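PDB 1Z05: transcriptional regulator, ROK family from Vibrio cholerae O1 biovar eltor, which probably binds DNA and regulates the transcription of carbohydrate-metabolism genes, as expected of a zinc-containing ROK-family relative of Escherichia coli Mlc. Local coordinates for residues K46-K51 against V99-N104. Sequence-based numbering, arbitrary orientation.
Sequences KLIDQK and VGLQTN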
ATOM      1  N   LYS A  46       5.615  13.058  18.819  1.00 35.40           N
ATOM      2  CA  LYS A  46       6.493  13.138  17.637  1.00 35.05           C
ATOM      3  C   LYS A  46       7.004  14.562  17.394  1.00 35.46           C
ATOM      4  O   LYS A  46       8.185  14.759  17.083  1.00 34.65           O
ATOM      5  CB  LYS A  46       5.795  12.584  16.388  1.00 33.93           C
ATOM      6  CG  LYS A  46       6.701  12.514  15.157  1.00 36.26           C
ATOM      7  CD  LYS A  46       5.939  12.062  13.921  1.00 36.08           C
ATOM      8  CE  LYS A  46       6.833  12.025  12.695  1.00 35.10           C
ATOM      9  NZ  LYS A  46       6.086  11.417  11.556  1.00 37.00           N
ATOM     10  N   LEU A  47       6.123  15.552  17.539  1.00 35.32           N
ATOM     11  CA  LEU A  47       6.542  16.955  17.437  1.00 36.99           C
ATOM     12  C   LEU A  47       7.610  17.318  18.475  1.00 37.53           C
ATOM     13  O   LEU A  47       8.629  17.931  18.143  1.00 38.17           O
ATOM     14  CB  LEU A  47       5.337  17.895  17.554  1.00 36.47           C
ATOM     15  CG  LEU A  47       4.482  18.065  16.294  1.00 38.28           C
ATOM     16  CD1 LEU A  47       3.214  18.857  16.610  1.00 40.31           C
ATOM     17  CD2 LEU A  47       5.267  18.728  15.162  1.00 37.88           C
ATOM     18  N   ILE A  48       7.376  16.923  19.725  1.00 37.52           N
ATOM     19  CA  ILE A  48       8.327  17.164  20.815  1.00 37.14           C
ATOM     20  C   ILE A  48       9.668  16.451  20.571  1.00 39.00           C
ATOM     21  O   ILE A  48      10.745  17.033  20.777  1.00 39.83           O
ATOM     22  CB  ILE A  48       7.726  16.738  22.178  1.00 37.12           C
ATOM     23  CG1 ILE A  48       6.496  17.582  22.494  1.00 35.13           C
ATOM     24  CG2 ILE A  48       8.741  16.904  23.297  1.00 37.45           C
ATOM     25  CD1 ILE A  48       5.636  17.037  23.606  1.00 39.03           C
ATOM     26  N   ASP A  49       9.596  15.204  20.115  1.00 38.99           N
ATOM     27  CA  ASP A  49      10.792  14.407  19.850  1.00 40.14           C
ATOM     28  C   ASP A  49      11.652  15.050  18.755  1.00 40.69           C
ATOM     29  O   ASP A  49      12.880  15.144  18.883  1.00 41.93           O
ATOM     30  CB  ASP A  49      10.396  12.974  19.469  1.00 38.56           C
ATOM     31  CG  ASP A  49      11.561  11.998  19.534  1.00 43.32           C
ATOM     32  OD1 ASP A  49      12.482  12.197  20.355  1.00 48.84           O
ATOM     33  OD2 ASP A  49      11.549  11.021  18.761  1.00 40.21           O
ATOM     34  N   GLN A  50      11.000  15.507  17.695  1.00 40.57           N
ATOM     35  CA  GLN A  50      11.703  16.036  16.534  1.00 41.49           C
ATOM     36  C   GLN A  50      12.004  17.533  16.601  1.00 40.60           C
ATOM     37  O   GLN A  50      12.927  18.003  15.941  1.00 40.36           O
ATOM     38  CB  GLN A  50      10.925  15.700  15.258  1.00 41.36           C
ATOM     39  CG  GLN A  50      10.961  14.216  14.912  1.00 43.26           C
ATOM     40  CD  GLN A  50      10.131  13.848  13.692  1.00 44.24           C
ATOM     41  OE1 GLN A  50       9.250  14.602  13.267  1.00 45.61           O
ATOM     42  NE2 GLN A  50      10.397  12.665  13.134  1.00 43.01           N
ATOM     43  N   LYS A  51      11.236  18.278  17.395  1.00 41.40           N
ATOM     44  CA  LYS A  51      11.342  19.744  17.401  1.00 41.81           C
ATOM     45  C   LYS A  51      11.606  20.367  18.773  1.00 41.81           C
ATOM     46  O   LYS A  51      11.853  21.566  18.856  1.00 41.98           O
ATOM     47  CB  LYS A  51      10.082  20.379  16.794  1.00 42.61           C
ATOM     48  CG  LYS A  51       9.974  20.280  15.290  1.00 43.93           C
ATOM     49  CD  LYS A  51       8.670  20.900  14.818  1.00 48.91           C
ATOM     50  CE  LYS A  51       8.457  20.702  13.323  1.00 55.23           C
ATOM     51  NZ  LYS A  51       8.312  19.255  12.949  1.00 60.80           N
ATOM     52  N   VAL A  99      12.430  26.265  29.922  1.00 40.07           N
ATOM     53  CA  VAL A  99      12.774  25.478  28.741  1.00 40.74           C
ATOM     54  C   VAL A  99      11.545  24.703  28.307  1.00 40.23           C
ATOM     55  O   VAL A  99      10.845  24.114  29.134  1.00 41.28           O
ATOM     56  CB  VAL A  99      13.974  24.507  28.997  1.00 41.60           C
ATOM     57  CG1 VAL A  99      14.343  23.730  27.736  1.00 42.59           C
ATOM     58  CG2 VAL A  99      15.206  25.265  29.477  1.00 41.46           C
ATOM     59  N   GLY A 100      11.286  24.725  27.003  1.00 40.28           N
ATOM     60  CA  GLY A 100      10.134  24.057  26.415  1.00 40.11           C
ATOM     61  C   GLY A 100      10.225  22.552  26.529  1.00 38.95           C
ATOM     62  O   GLY A 100      11.236  22.012  26.980  1.00 39.45           O
ATOM     63  N   LEU A 101       9.163  21.878  26.104  1.00 39.50           N
ATOM     64  CA  LEU A 101       9.045  20.430  26.262  1.00 39.01           C
ATOM     65  C   LEU A 101      10.022  19.652  25.386  1.00 38.12           C
ATOM     66  O   LEU A 101      10.214  19.976  24.209  1.00 37.30           O
ATOM     67  CB  LEU A 101       7.605  19.979  25.985  1.00 39.44           C
ATOM     68  CG  LEU A 101       6.559  20.479  26.988  1.00 42.00           C
ATOM     69  CD1 LEU A 101       5.191  20.575  26.329  1.00 42.30           C
ATOM     70  CD2 LEU A 101       6.508  19.600  28.222  1.00 40.61           C
ATOM     71  N   GLN A 102      10.648  18.640  25.989  1.00 36.97           N
ATOM     72  CA  GLN A 102      11.548  17.721  25.294  1.00 36.86           C
ATOM     73  C   GLN A 102      11.234  16.294  25.723  1.00 37.07           C
ATOM     74  O   GLN A 102      10.695  16.063  26.808  1.00 35.82           O
ATOM     75  CB  GLN A 102      13.013  17.999  25.635  1.00 36.38           C
ATOM     76  CG  GLN A 102      13.497  19.411  25.345  1.00 37.09           C
ATOM     77  CD  GLN A 102      14.960  19.592  25.735  1.00 38.31           C
ATOM     78  OE1 GLN A 102      15.265  20.065  26.824  1.00 42.00           O
ATOM     79  NE2 GLN A 102      15.860  19.191  24.855  1.00 37.96           N
ATOM     80  N   THR A 103      11.583  15.331  24.881  1.00 38.67           N
ATOM     81  CA  THR A 103      11.413  13.938  25.268  1.00 41.27           C
ATOM     82  C   THR A 103      12.405  13.616  26.387  1.00 42.50           C
ATOM     83  O   THR A 103      13.542  14.114  26.401  1.00 42.59           O
ATOM     84  CB  THR A 103      11.607  12.971  24.085  1.00 41.35           C
ATOM     85  OG1 THR A 103      12.841  13.266  23.433  1.00 45.38           O
ATOM     86  CG2 THR A 103      10.481  13.134  23.095  1.00 42.46           C
ATOM     87  N   ASN A 104      11.948  12.797  27.328  1.00 42.41           N
ATOM     88  CA  ASN A 104      12.723  12.395  28.481  1.00 44.77           C
ATOM     89  C   ASN A 104      13.110  10.923  28.334  1.00 44.65           C
ATOM     90  O   ASN A 104      12.592  10.066  29.049  1.00 46.51           O
ATOM     91  CB  ASN A 104      11.896  12.629  29.753  1.00 44.93           C
ATOM     92  CG  ASN A 104      12.694  12.414  31.028  1.00 48.68           C
ATOM     93  OD1 ASN A 104      13.928  12.470  31.034  1.00 51.63           O
ATOM     94  ND2 ASN A 104      11.985  12.182  32.122  1.00 50.46           N
TER
HETATM   95  O   HOH W   1      12.734  16.530  22.334  1.00 27.03           O
HETATM   96  O   HOH W   2      14.543  14.262  21.133  1.00 42.93           O
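Thr103 meets the flank of the helix at Asp49, and its side chain can be followed atom by atom. Its CB leaves the strand toward the helix and branches there. The methyl CG2 lies against the aspartate, 3.5 Å from Asp49 CA and 3.6 Å from Asp49 CB, an apolar contact made by the stem of a charged residue. The hydroxyl takes the other branch: with chi1 at 51°, OG1 sits between the backbone N and the carbonyl carbon, where it shares a hydrogen bond with a water 3.0 Å away and comes within 3.3 Å of Asp49 OD1. That water also donates to Asp49 O. A second water repeats the link one residue earlier on the helix, accepting from Thr103 N and donating to Ile48 O at 2.6 Å, so two waters join helical carbonyls to one strand residue. Beside them Ile48 points at the strand, and its CG2, anti to the backbone N, presses on the main chain, 3.5 Å from Leu101 O; Leu101 CB is 4.2 Å from the same methyl. The other carboxylate oxygen of Asp49, OD2, is held from elsewhere, by a hydrogen bond with Tyr418 OH and a salt bridge to Lys414, which ties this helix to helix 407-418. The short segment axes run nearly perpendicular, at 91°, and approach to 6.7 Å. Strand 99-103 pairs antiparallel with strand 83-86, a two-stranded wing following three helices, consistent with a winged helix-turn-helix DNA-binding domain; Ile48 continues onto Leu59 of helix 56-63 and Ile83 of strand 83-86, while Leu101 reaches Ile78 of helix 67-79.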